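Local structure of calcineurin-like phosphoesterase domain-containing protein (Aquifex aeolicus, 1XM7) at residues K39-E44 / K68-R73. The protein is of unknown function but is probably a hydrolase of the calcineurin-like phosphoesterase family. Sequence-based numbering, arbitrary orientation.
Sequences KVLKPE and KALPGR
Two helix-to-strand connections of the calcineurin-like phosphoesterase fold run side by side here: segment 39-44 leads from helix 29-38 toward strand 46-49, while segment 68-73 runs from the last turn of helix 63-69 into the neighbouring parallel strand 73-77. Leu41 and Pro71 carry most of it. Leu41 CB points at the other loop, and with CG anti to the carbonyl carbon (chi1 -68°) the CD1 branch stands almost end-on to the Pro71 carbonyl, 3.4 Å from Pro71 O. Leu70 has nearly the same first torsion, yet the two leucines cross at about a right angle, and Leu41 CD1 meets Leu70 CB at 4.0 Å. Leu41 also touches Tyr5 of strand 4-7, so this buried end faces the sheet. On the outer side the Pro71 ring lies against the backbone of 41-43: CG sits 3.6 Å from Leu41 O, while CB stands over the face of the Lys42-Pro43 peptide, 3.9 Å from Pro43 N. Lys42 turns away and curls back so that NZ bonds to Val40 O (3.0 Å). No hydrogen bond joins 39-44 to 68-73; backbone pairing starts where Arg73 bonds to Asp45 and Leu47. At Gly72 (phi 88°) a CB would press on Pro71 O and Lys42 O; lacking one, Gly72 CA approaches Pro43 CA to 4.2 Å and makes a C-H...O contact with Pro43 O at 3.4 Å, with 156° at the hydrogen.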
loop_
_atom_site.group_PDB
_atom_site.type_symbol
_atom_site.label_atom_id
_atom_site.label_comp_id
_atom_site.label_asym_id
_atom_site.label_seq_id
_atom_site.Cartn_x
_atom_site.Cartn_y
_atom_site.Cartn_z
ATOM N N LYS A 39 14.660 -8.651 -3.201
ATOM C CA LYS A 39 14.671 -10.055 -3.559
ATOM C C LYS A 39 13.325 -10.594 -3.958
ATOM O O LYS A 39 12.838 -11.555 -3.380
ATOM C CB LYS A 39 15.261 -10.892 -2.421
ATOM C CG LYS A 39 14.792 -10.539 -1.030
ATOM C CD LYS A 39 15.612 -11.335 -0.027
ATOM C CE LYS A 39 15.169 -11.099 1.399
ATOM N NZ LYS A 39 15.771 -12.126 2.289
ATOM N N VAL A 40 12.739 -9.992 -4.980
ATOM C CA VAL A 40 11.429 -10.407 -5.442
ATOM C C VAL A 40 11.089 -9.740 -6.781
ATOM O O VAL A 40 10.727 -10.412 -7.753
ATOM C CB VAL A 40 10.383 -10.072 -4.352
ATOM C CG1 VAL A 40 9.127 -9.469 -4.958
ATOM C CG2 VAL A 40 10.064 -11.325 -3.565
ATOM N N LEU A 41 11.234 -8.419 -6.831
ATOM C CA LEU A 41 10.940 -7.671 -8.038
ATOM C C LEU A 41 11.825 -8.059 -9.195
ATOM O O LEU A 41 13.023 -8.293 -9.028
ATOM C CB LEU A 41 11.122 -6.178 -7.804
ATOM C CG LEU A 41 10.135 -5.499 -6.866
ATOM C CD1 LEU A 41 10.501 -4.020 -6.737
ATOM C CD2 LEU A 41 8.729 -5.674 -7.411
ATOM N N LYS A 42 11.220 -8.127 -10.373
ATOM C CA LYS A 42 11.950 -8.422 -11.591
ATOM C C LYS A 42 11.561 -7.303 -12.547
ATOM O O LYS A 42 10.554 -6.633 -12.354
ATOM C CB LYS A 42 11.564 -9.787 -12.157
ATOM C CG LYS A 42 11.884 -10.961 -11.235
ATOM C CD LYS A 42 13.364 -11.029 -10.888
ATOM C CE LYS A 42 13.676 -12.244 -10.006
ATOM N NZ LYS A 42 12.859 -12.290 -8.748
ATOM N N PRO A 43 12.365 -7.079 -13.585
ATOM C CA PRO A 43 12.076 -6.020 -14.547
ATOM C C PRO A 43 10.650 -5.951 -15.096
ATOM O O PRO A 43 10.122 -4.860 -15.307
ATOM C CB PRO A 43 13.110 -6.270 -15.633
ATOM C CG PRO A 43 14.282 -6.780 -14.842
ATOM C CD PRO A 43 13.624 -7.766 -13.919
ATOM N N GLU A 44 10.018 -7.099 -15.316
ATOM C CA GLU A 44 8.671 -7.107 -15.883
ATOM C C GLU A 44 7.516 -7.078 -14.871
ATOM O O GLU A 44 6.334 -7.087 -15.244
ATOM C CB GLU A 44 8.524 -8.303 -16.846
ATOM C CG GLU A 44 8.913 -9.686 -16.293
ATOM C CD GLU A 44 10.430 -9.890 -16.116
ATOM O OE1 GLU A 44 11.211 -9.580 -17.051
ATOM O OE2 GLU A 44 10.838 -10.388 -15.039
ATOM N N LYS A 68 14.157 3.931 -6.089
ATOM C CA LYS A 68 14.129 4.318 -7.488
ATOM C C LYS A 68 14.868 3.289 -8.340
ATOM O O LYS A 68 14.427 2.941 -9.429
ATOM C CB LYS A 68 14.775 5.700 -7.636
ATOM C CG LYS A 68 14.429 6.445 -8.914
ATOM C CD LYS A 68 15.134 7.799 -8.976
ATOM C CE LYS A 68 14.762 8.557 -10.259
ATOM N NZ LYS A 68 15.366 9.931 -10.335
ATOM N N ALA A 69 15.987 2.789 -7.827
ATOM C CA ALA A 69 16.801 1.817 -8.545
ATOM C C ALA A 69 16.129 0.461 -8.723
ATOM O O ALA A 69 16.411 -0.249 -9.690
ATOM C CB ALA A 69 18.131 1.641 -7.837
ATOM N N LEU A 70 15.243 0.096 -7.801
ATOM C CA LEU A 70 14.567 -1.199 -7.882
ATOM C C LEU A 70 13.961 -1.479 -9.249
ATOM O O LEU A 70 13.498 -0.576 -9.925
ATOM C CB LEU A 70 13.476 -1.303 -6.811
ATOM C CG LEU A 70 13.975 -1.413 -5.368
ATOM C CD1 LEU A 70 12.795 -1.492 -4.426
ATOM C CD2 LEU A 70 14.859 -2.643 -5.218
ATOM N N PRO A 71 13.970 -2.744 -9.677
ATOM C CA PRO A 71 13.400 -3.086 -10.982
ATOM C C PRO A 71 11.866 -3.117 -10.986
ATOM O O PRO A 71 11.231 -3.014 -9.942
ATOM C CB PRO A 71 14.028 -4.448 -11.275
ATOM C CG PRO A 71 14.168 -5.049 -9.914
ATOM C CD PRO A 71 14.688 -3.895 -9.098
ATOM N N GLY A 72 11.276 -3.237 -12.170
ATOM C CA GLY A 72 9.829 -3.283 -12.283
ATOM C C GLY A 72 9.168 -1.923 -12.414
ATOM O O GLY A 72 9.798 -0.887 -12.194
ATOM N N ARG A 73 7.894 -1.929 -12.798
ATOM C CA ARG A 73 7.112 -0.701 -12.934
ATOM C C ARG A 73 6.585 -0.335 -11.539
ATOM O O ARG A 73 6.278 -1.205 -10.733
ATOM C CB ARG A 73 5.954 -0.935 -13.915
ATOM C CG ARG A 73 4.807 0.068 -13.842
ATOM C CD ARG A 73 3.907 -0.013 -15.082
ATOM N NE ARG A 73 4.639 0.432 -16.270
ATOM C CZ ARG A 73 4.616 1.670 -16.767
ATOM N NH1 ARG A 73 3.881 2.617 -16.196
ATOM N NH2 ARG A 73 5.356 1.971 -17.828
#